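Sialidase B (Streptococcus pneumoniae serotype 4, PDB 4XJW) cleaves terminal sialic acids from oligosaccharides, glycoproteins and glycolipids as a family 33 glycoside hydrolase with intramolecular trans-sialidase activity. Local coordinates at residues 208-212 / 454-459; 467-471 / 500-506; 489-493 / 534-538. The protein carries 1 engineered substitution. One frame throughout, in Å; residues are numbered along the deposited sequence.

Contact 1. Residues 208-212 / 454-459; sequences IPTLY and PGQGLA. With OPX ((1s,3R,4S)-1-[(cyclohexylamino)methyl]-3,4-dihydroxycyclopentanesulfonic acid), chain B.
This buried contact lies near the axis of the sialidase beta-propeller, where residues 208-212 on the inner strand 205-213 meet residues 454-459 on the inner strand 451-459 of another blade. The two are not sheet partners: strand 286-294 hydrogen-bonds to 451-459, and Thr210 packs on it. The segments point the same way, 16° apart end to end, with CA atoms paired as Ile208-Pro454 (6.9 Å), Thr210-Gly455 (4.6 Å) and Tyr212-Gln456 (6.6 Å). Ile208 has left-handed backbone angles (65/63), and its CG2 packs on Pro454 CB at 3.4 Å. Where the backbones come nearest, CA to CA, Thr210 CB lies 3.6 Å from Gly455 O; the angles of Gly455 (129/-118) call for glycine. The hydroxyl of Thr210 turns to Ser222 in its own blade. Gln456, chi1 m and chi2 t, extends so that NE2 donates to Leu211 O (2.8 Å, 161°), while OE1 accepts from OPX OAC at 2.8 Å. Tyr212, chi1 t, offers one ring face to the ligand, with OPX CAM 3.6 Å from CZ, and its edge to Gly457 O, 3.8 Å from CE2. One water joins Tyr212 OH (2.7 Å), Ala459 N (3.0 Å) and OPX OAB (2.7 Å). Ile208 approaches Tyr615, the probable nucleophile, whereas Tyr212 and Gln456, at the other end, line the OPX pocket. Inner strands packed around a central channel characterise the sialidase propeller.

Contact 2. Residues 467-471 / 500-506; sequences IFATY and ATAEAQM
Two successive inverse gamma turns, centred on Thr501 and Ala502, lead the chain under the ring of Tyr471 and into Glu503, the predicted active-site glutamate. The ring (chi1 p, chi2 91°) rests one face over Ala502 N and Thr501 C; Tyr471 CB touches Ala502 CB at 3.9 Å and Tyr471 CE2 reaches Glu503 CG at 3.8 Å. A water 2.6 Å from Tyr471 OH and 2.8 Å from Glu503 OE1 bridges the two, while the carboxylate is held by Tyr615 and Arg519, consistent with the Tyr-Glu pair of sialidases. Strands 467-471 and 504-506 run nearly antiparallel (161°), axes 7.0 Å apart, joined by side-chain packing, with Ala469-Ala504 (6.3 Å) and Tyr471-Ala502 (5.8 Å) nearest, CA to CA. Ala469 CB meets Ala504 CB at 4.2 Å, and Met506 (m, t, m) brings SD to 3.8 Å from Ile467 CG2 and CE to 4.0 Å from Ala469 CB. Strand 466-472 lies between 451-459 and 475-481 of its blade; strand 504-510 opens the next, backed by 513-518.

Contact 3. Residues 489-493 / 534-538; sequences KKSSA and GETWS
Gly534, whose angles (97/-5) call for glycine, turns its carbonyl to the serine of strand 489-493: Ser491 OG, chi1 t, lies 3.0 Å from Gly534 O and 2.8 Å from Glu535 O, two acceptors competing for one proton. Glu535 (m, m) starts away from the strand, but its carboxylate swings back to form a salt bridge with the extended Lys489, NZ to OE2 2.7 Å, and Arg465 is a second partner. Trp537, chi1 m, places CB 3.7 Å from Ala493 CB and sets Ser491 OG at its ring edge, 3.5 Å from NE1; NE1 itself makes a weak hydrogen bond to Gly534 O. The CA register is Ser491-Glu535 (6.1 Å) and Ala493-Trp537 (6.0 Å). Ser530, Asp532, Gly534, Thr536 (hydrogen-bonded to Asp532) and Trp537 spell an Asp-box, the BNR turn between strands 526-530 and 541-542; it packs on the outer strand 489-494 of the preceding blade, with Trp537 stacked on Tyr478 of strand 475-481.

After the N-terminal beta-rich domain, the chain lays down residues 208-212, then passes through 241 residues, the rest of its own blade, the next blade and the sheet inserted in it, before 454-459 closes contact 1. Contact 2 opens only afterwards, at 467-471. Contact 3 opens at 489-493, before contact 2 closes at 500-506, and closes last at 534-538, so these two loops cross, both stitching one blade to its successor: contact 2 from the inner side and contact 3 at the outer strand. Contacts 1 and 2 touch through Leu458 N to Ile467 O and Gln456 N to Gln505 OE1, both 2.8 Å. Contacts 2 and 3 meet where Ile467 CD1 packs 4.0 Å from Gly534 CA.

Contact 1. Residues 208-212 / 454-459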
# COMPACT_ATOMS: atom_id res chain seq x y z
N ILE A 208 -0.05 2.98 0.91
CA ILE A 208 -0.42 4.40 0.89
C ILE A 208 -0.32 5.03 -0.51
O ILE A 208 0.46 5.96 -0.73
CB ILE A 208 0.42 5.25 1.89
CG1 ILE A 208 0.75 4.49 3.18
CG2 ILE A 208 -0.33 6.51 2.26
CD1 ILE A 208 -0.47 4.01 3.97
N PRO A 209 -1.13 4.55 -1.46
CA PRO A 209 -1.07 5.05 -2.84
C PRO A 209 -1.72 6.42 -2.99
O PRO A 209 -2.65 6.77 -2.25
CB PRO A 209 -1.93 4.04 -3.60
CG PRO A 209 -2.91 3.53 -2.56
CD PRO A 209 -2.11 3.47 -1.30
N THR A 210 -1.23 7.19 -3.96
CA THR A 210 -1.85 8.46 -4.35
C THR A 210 -1.95 8.50 -5.88
O THR A 210 -1.24 7.77 -6.58
CB THR A 210 -1.07 9.70 -3.84
OG1 THR A 210 0.03 9.97 -4.71
CG2 THR A 210 -0.57 9.50 -2.39
N LEU A 211 -2.86 9.34 -6.37
CA LEU A 211 -3.00 9.64 -7.81
C LEU A 211 -3.37 11.09 -7.96
O LEU A 211 -4.08 11.64 -7.14
CB LEU A 211 -4.11 8.78 -8.43
CG LEU A 211 -3.91 7.28 -8.63
CD1 LEU A 211 -5.22 6.62 -9.06
CD2 LEU A 211 -2.81 7.03 -9.65
N TYR A 212 -2.91 11.73 -9.03
CA TYR A 212 -3.23 13.12 -9.28
C TYR A 212 -3.08 13.38 -10.77
O TYR A 212 -2.09 12.96 -11.39
CB TYR A 212 -2.26 14.03 -8.52
CG TYR A 212 -2.68 15.48 -8.43
CD1 TYR A 212 -2.49 16.35 -9.50
CD2 TYR A 212 -3.24 15.98 -7.27
CE1 TYR A 212 -2.86 17.69 -9.41
CE2 TYR A 212 -3.61 17.31 -7.17
CZ TYR A 212 -3.42 18.16 -8.24
OH TYR A 212 -3.80 19.48 -8.12
N PRO A 454 -2.65 11.45 3.59
CA PRO A 454 -2.17 10.96 2.29
C PRO A 454 -3.18 11.14 1.18
O PRO A 454 -4.39 11.10 1.40
CB PRO A 454 -1.92 9.47 2.53
CG PRO A 454 -2.75 9.11 3.73
CD PRO A 454 -2.87 10.36 4.57
N GLY A 455 -2.66 11.36 -0.03
CA GLY A 455 -3.50 11.45 -1.21
C GLY A 455 -3.20 12.69 -2.02
O GLY A 455 -2.09 12.85 -2.53
N GLN A 456 -4.20 13.54 -2.14
CA GLN A 456 -4.11 14.78 -2.91
C GLN A 456 -4.12 15.98 -2.00
O GLN A 456 -4.83 16.02 -1.00
CB GLN A 456 -5.28 14.89 -3.90
CG GLN A 456 -5.36 13.76 -4.94
CD GLN A 456 -6.50 13.92 -5.94
OE1 GLN A 456 -7.37 14.78 -5.78
NE2 GLN A 456 -6.49 13.09 -6.98
N GLY A 457 -3.32 16.98 -2.36
CA GLY A 457 -3.54 18.33 -1.88
C GLY A 457 -4.58 18.94 -2.81
O GLY A 457 -5.00 18.29 -3.79
N LEU A 458 -4.99 20.17 -2.52
CA LEU A 458 -6.03 20.82 -3.30
C LEU A 458 -5.56 22.14 -3.88
O LEU A 458 -5.11 23.02 -3.16
CB LEU A 458 -7.26 21.07 -2.42
CG LEU A 458 -8.42 21.78 -3.12
CD1 LEU A 458 -9.12 20.88 -4.12
CD2 LEU A 458 -9.42 22.24 -2.08
N ALA A 459 -5.64 22.24 -5.20
CA ALA A 459 -5.39 23.49 -5.91
C ALA A 459 -6.72 24.11 -6.23
O ALA A 459 -7.58 23.49 -6.86
CB ALA A 459 -4.61 23.22 -7.18
CAF OPX B . -10.35 16.06 -16.46
CAG OPX B . -10.15 17.55 -16.47
CAH OPX B . -9.26 15.39 -15.68
CAI OPX B . -10.08 18.09 -15.07
CAJ OPX B . -9.15 15.92 -14.28
CAK OPX B . -7.81 17.62 -12.18
CAL OPX B . -8.74 17.02 -9.87
CAM OPX B . -6.39 17.47 -10.09
CAO OPX B . -7.98 16.41 -8.74
CAP OPX B . -6.63 16.21 -9.27
CAQ OPX B . -8.99 17.42 -14.29
CAR OPX B . -7.75 17.86 -10.64
NAN OPX B . -9.04 17.97 -12.92
OAA OPX B . -9.41 19.92 -10.87
OAB OPX B . -8.09 19.77 -8.83
OAC OPX B . -8.57 15.23 -8.31
OAD OPX B . -6.54 15.12 -10.09
OAE OPX B . -7.02 20.40 -10.88
SAS OPX B . -8.09 19.58 -10.29
O HOH W 1 -6.14 19.87 -6.90

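Contact 2. Residues 467-471 / 500-506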
# COMPACT_ATOMS: atom_id res chain seq x y z
N ILE A 467 -3.68 23.90 -0.79
CA ILE A 467 -4.01 23.44 0.56
C ILE A 467 -3.66 21.97 0.73
O ILE A 467 -4.05 21.13 -0.09
CB ILE A 467 -5.50 23.62 0.90
CG1 ILE A 467 -5.94 25.07 0.69
CG2 ILE A 467 -5.77 23.18 2.37
CD1 ILE A 467 -7.37 25.33 1.14
N PHE A 468 -2.96 21.66 1.82
CA PHE A 468 -2.73 20.27 2.21
C PHE A 468 -3.36 20.02 3.57
O PHE A 468 -3.06 20.73 4.53
CB PHE A 468 -1.23 19.97 2.31
CG PHE A 468 -0.57 19.74 0.97
CD1 PHE A 468 -0.61 18.48 0.38
CD2 PHE A 468 0.09 20.77 0.33
CE1 PHE A 468 -0.00 18.25 -0.83
CE2 PHE A 468 0.71 20.56 -0.90
CZ PHE A 468 0.67 19.29 -1.47
N ALA A 469 -4.22 19.01 3.64
CA ALA A 469 -4.81 18.60 4.91
C ALA A 469 -3.82 17.81 5.75
O ALA A 469 -3.07 16.95 5.24
CB ALA A 469 -6.07 17.78 4.68
N THR A 470 -3.81 18.10 7.05
CA THR A 470 -3.07 17.30 8.03
C THR A 470 -3.98 17.14 9.24
O THR A 470 -5.00 17.83 9.34
CB THR A 470 -1.76 17.97 8.47
OG1 THR A 470 -2.05 19.04 9.39
CG2 THR A 470 -0.97 18.52 7.27
N TYR A 471 -3.64 16.22 10.13
CA TYR A 471 -4.42 16.06 11.36
C TYR A 471 -3.50 15.97 12.56
O TYR A 471 -2.30 15.68 12.44
CB TYR A 471 -5.31 14.82 11.29
CG TYR A 471 -4.56 13.53 11.14
CD1 TYR A 471 -4.17 12.79 12.26
CD2 TYR A 471 -4.26 13.01 9.89
CE1 TYR A 471 -3.48 11.60 12.12
CE2 TYR A 471 -3.58 11.83 9.74
CZ TYR A 471 -3.19 11.12 10.86
OH TYR A 471 -2.50 9.94 10.69
N ALA A 500 -7.62 10.84 17.16
CA ALA A 500 -8.08 10.09 16.00
C ALA A 500 -7.07 10.15 14.85
O ALA A 500 -6.33 11.12 14.71
CB ALA A 500 -9.43 10.61 15.54
N THR A 501 -7.03 9.09 14.05
CA THR A 501 -6.31 9.13 12.78
C THR A 501 -7.26 9.75 11.75
O THR A 501 -7.89 9.05 10.97
CB THR A 501 -5.89 7.71 12.36
OG1 THR A 501 -5.16 7.10 13.43
CG2 THR A 501 -4.98 7.73 11.14
N ALA A 502 -7.36 11.09 11.77
CA ALA A 502 -8.37 11.81 11.01
C ALA A 502 -7.89 12.16 9.61
O ALA A 502 -7.77 13.34 9.26
CB ALA A 502 -8.80 13.06 11.74
N GLU A 503 -7.63 11.13 8.82
CA GLU A 503 -7.17 11.30 7.45
C GLU A 503 -8.28 11.93 6.62
O GLU A 503 -9.38 11.40 6.53
CB GLU A 503 -6.76 9.94 6.88
CG GLU A 503 -5.45 9.42 7.46
CD GLU A 503 -5.33 7.91 7.43
OE1 GLU A 503 -4.20 7.41 7.60
OE2 GLU A 503 -6.36 7.22 7.24
N ALA A 504 -7.96 13.05 5.96
CA ALA A 504 -8.96 13.90 5.33
C ALA A 504 -8.58 14.16 3.89
O ALA A 504 -7.41 14.33 3.58
CB ALA A 504 -9.04 15.22 6.07
N GLN A 505 -9.59 14.23 3.02
CA GLN A 505 -9.37 14.58 1.62
C GLN A 505 -10.44 15.58 1.21
O GLN A 505 -11.56 15.54 1.70
CB GLN A 505 -9.40 13.33 0.76
CG GLN A 505 -8.14 12.45 0.87
CD GLN A 505 -6.91 13.08 0.20
OE1 GLN A 505 -6.63 12.84 -0.98
NE2 GLN A 505 -6.16 13.87 0.96
N MET A 506 -10.08 16.47 0.29
CA MET A 506 -10.89 17.65 -0.02
C MET A 506 -11.37 17.63 -1.48
O MET A 506 -10.72 17.07 -2.35
CB MET A 506 -10.07 18.92 0.19
CG MET A 506 -9.58 19.16 1.63
SD MET A 506 -8.29 20.41 1.71
CE MET A 506 -6.86 19.47 1.14
O HOH W 2 -2.08 9.09 8.22
O HOH W 3 -2.13 8.13 13.10

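Contact 3. Residues 489-493 / 534-538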
# COMPACT_ATOMS: atom_id res chain seq x y z
N LYS A 489 0.86 28.81 6.03
CA LYS A 489 0.17 29.14 7.27
C LYS A 489 -0.80 28.02 7.58
O LYS A 489 -1.10 27.20 6.72
CB LYS A 489 -0.58 30.47 7.16
CG LYS A 489 -1.82 30.40 6.28
CD LYS A 489 -2.60 31.72 6.31
CE LYS A 489 -3.84 31.65 5.44
NZ LYS A 489 -4.64 32.91 5.52
N LYS A 490 -1.31 27.98 8.80
CA LYS A 490 -2.27 26.96 9.17
C LYS A 490 -3.67 27.53 9.28
O LYS A 490 -3.87 28.71 9.55
CB LYS A 490 -1.88 26.31 10.50
CG LYS A 490 -2.30 27.08 11.76
CD LYS A 490 -2.14 26.22 13.02
CE LYS A 490 -2.44 27.02 14.28
NZ LYS A 490 -3.88 27.40 14.39
N SER A 491 -4.65 26.67 9.03
CA SER A 491 -6.03 26.95 9.38
C SER A 491 -6.52 25.75 10.17
O SER A 491 -6.62 24.64 9.64
CB SER A 491 -6.88 27.19 8.13
OG SER A 491 -8.21 27.51 8.50
N SER A 492 -6.79 25.94 11.46
CA SER A 492 -7.22 24.84 12.32
C SER A 492 -8.74 24.68 12.32
O SER A 492 -9.48 25.67 12.31
CB SER A 492 -6.71 25.02 13.75
OG SER A 492 -5.30 25.07 13.81
N ALA A 493 -9.19 23.44 12.33
CA ALA A 493 -10.60 23.12 12.41
C ALA A 493 -10.80 22.05 13.47
O ALA A 493 -10.37 20.91 13.31
CB ALA A 493 -11.12 22.64 11.07
N GLY A 534 -10.79 27.97 2.49
CA GLY A 534 -9.98 27.32 3.51
C GLY A 534 -9.62 28.16 4.72
O GLY A 534 -9.01 27.65 5.66
N GLU A 535 -9.98 29.44 4.72
CA GLU A 535 -9.69 30.30 5.87
C GLU A 535 -10.38 29.81 7.12
O GLU A 535 -9.78 29.75 8.20
CB GLU A 535 -10.11 31.74 5.60
CG GLU A 535 -9.29 32.44 4.52
CD GLU A 535 -7.86 32.69 4.96
OE1 GLU A 535 -7.67 33.23 6.08
OE2 GLU A 535 -6.93 32.35 4.22
N THR A 536 -11.65 29.47 6.99
CA THR A 536 -12.47 29.05 8.12
C THR A 536 -13.30 27.82 7.78
O THR A 536 -13.57 27.55 6.60
CB THR A 536 -13.41 30.19 8.63
OG1 THR A 536 -14.40 30.48 7.65
CG2 THR A 536 -12.62 31.45 8.97
N TRP A 537 -13.72 27.08 8.81
CA TRP A 537 -14.38 25.78 8.65
C TRP A 537 -15.63 25.61 9.49
O TRP A 537 -15.73 26.12 10.61
CB TRP A 537 -13.39 24.65 8.96
CG TRP A 537 -12.27 24.68 7.97
CD1 TRP A 537 -11.12 25.39 8.08
CD2 TRP A 537 -12.24 24.03 6.70
NE1 TRP A 537 -10.35 25.22 6.94
CE2 TRP A 537 -11.02 24.37 6.09
CE3 TRP A 537 -13.11 23.17 6.03
CZ2 TRP A 537 -10.65 23.88 4.83
CZ3 TRP A 537 -12.74 22.67 4.77
CH2 TRP A 537 -11.52 23.04 4.20
N SER A 538 -16.58 24.87 8.94
CA SER A 538 -17.86 24.63 9.60
C SER A 538 -17.77 23.57 10.69
O SER A 538 -16.74 22.90 10.86
CB SER A 538 -18.87 24.16 8.58
OG SER A 538 -18.59 22.81 8.22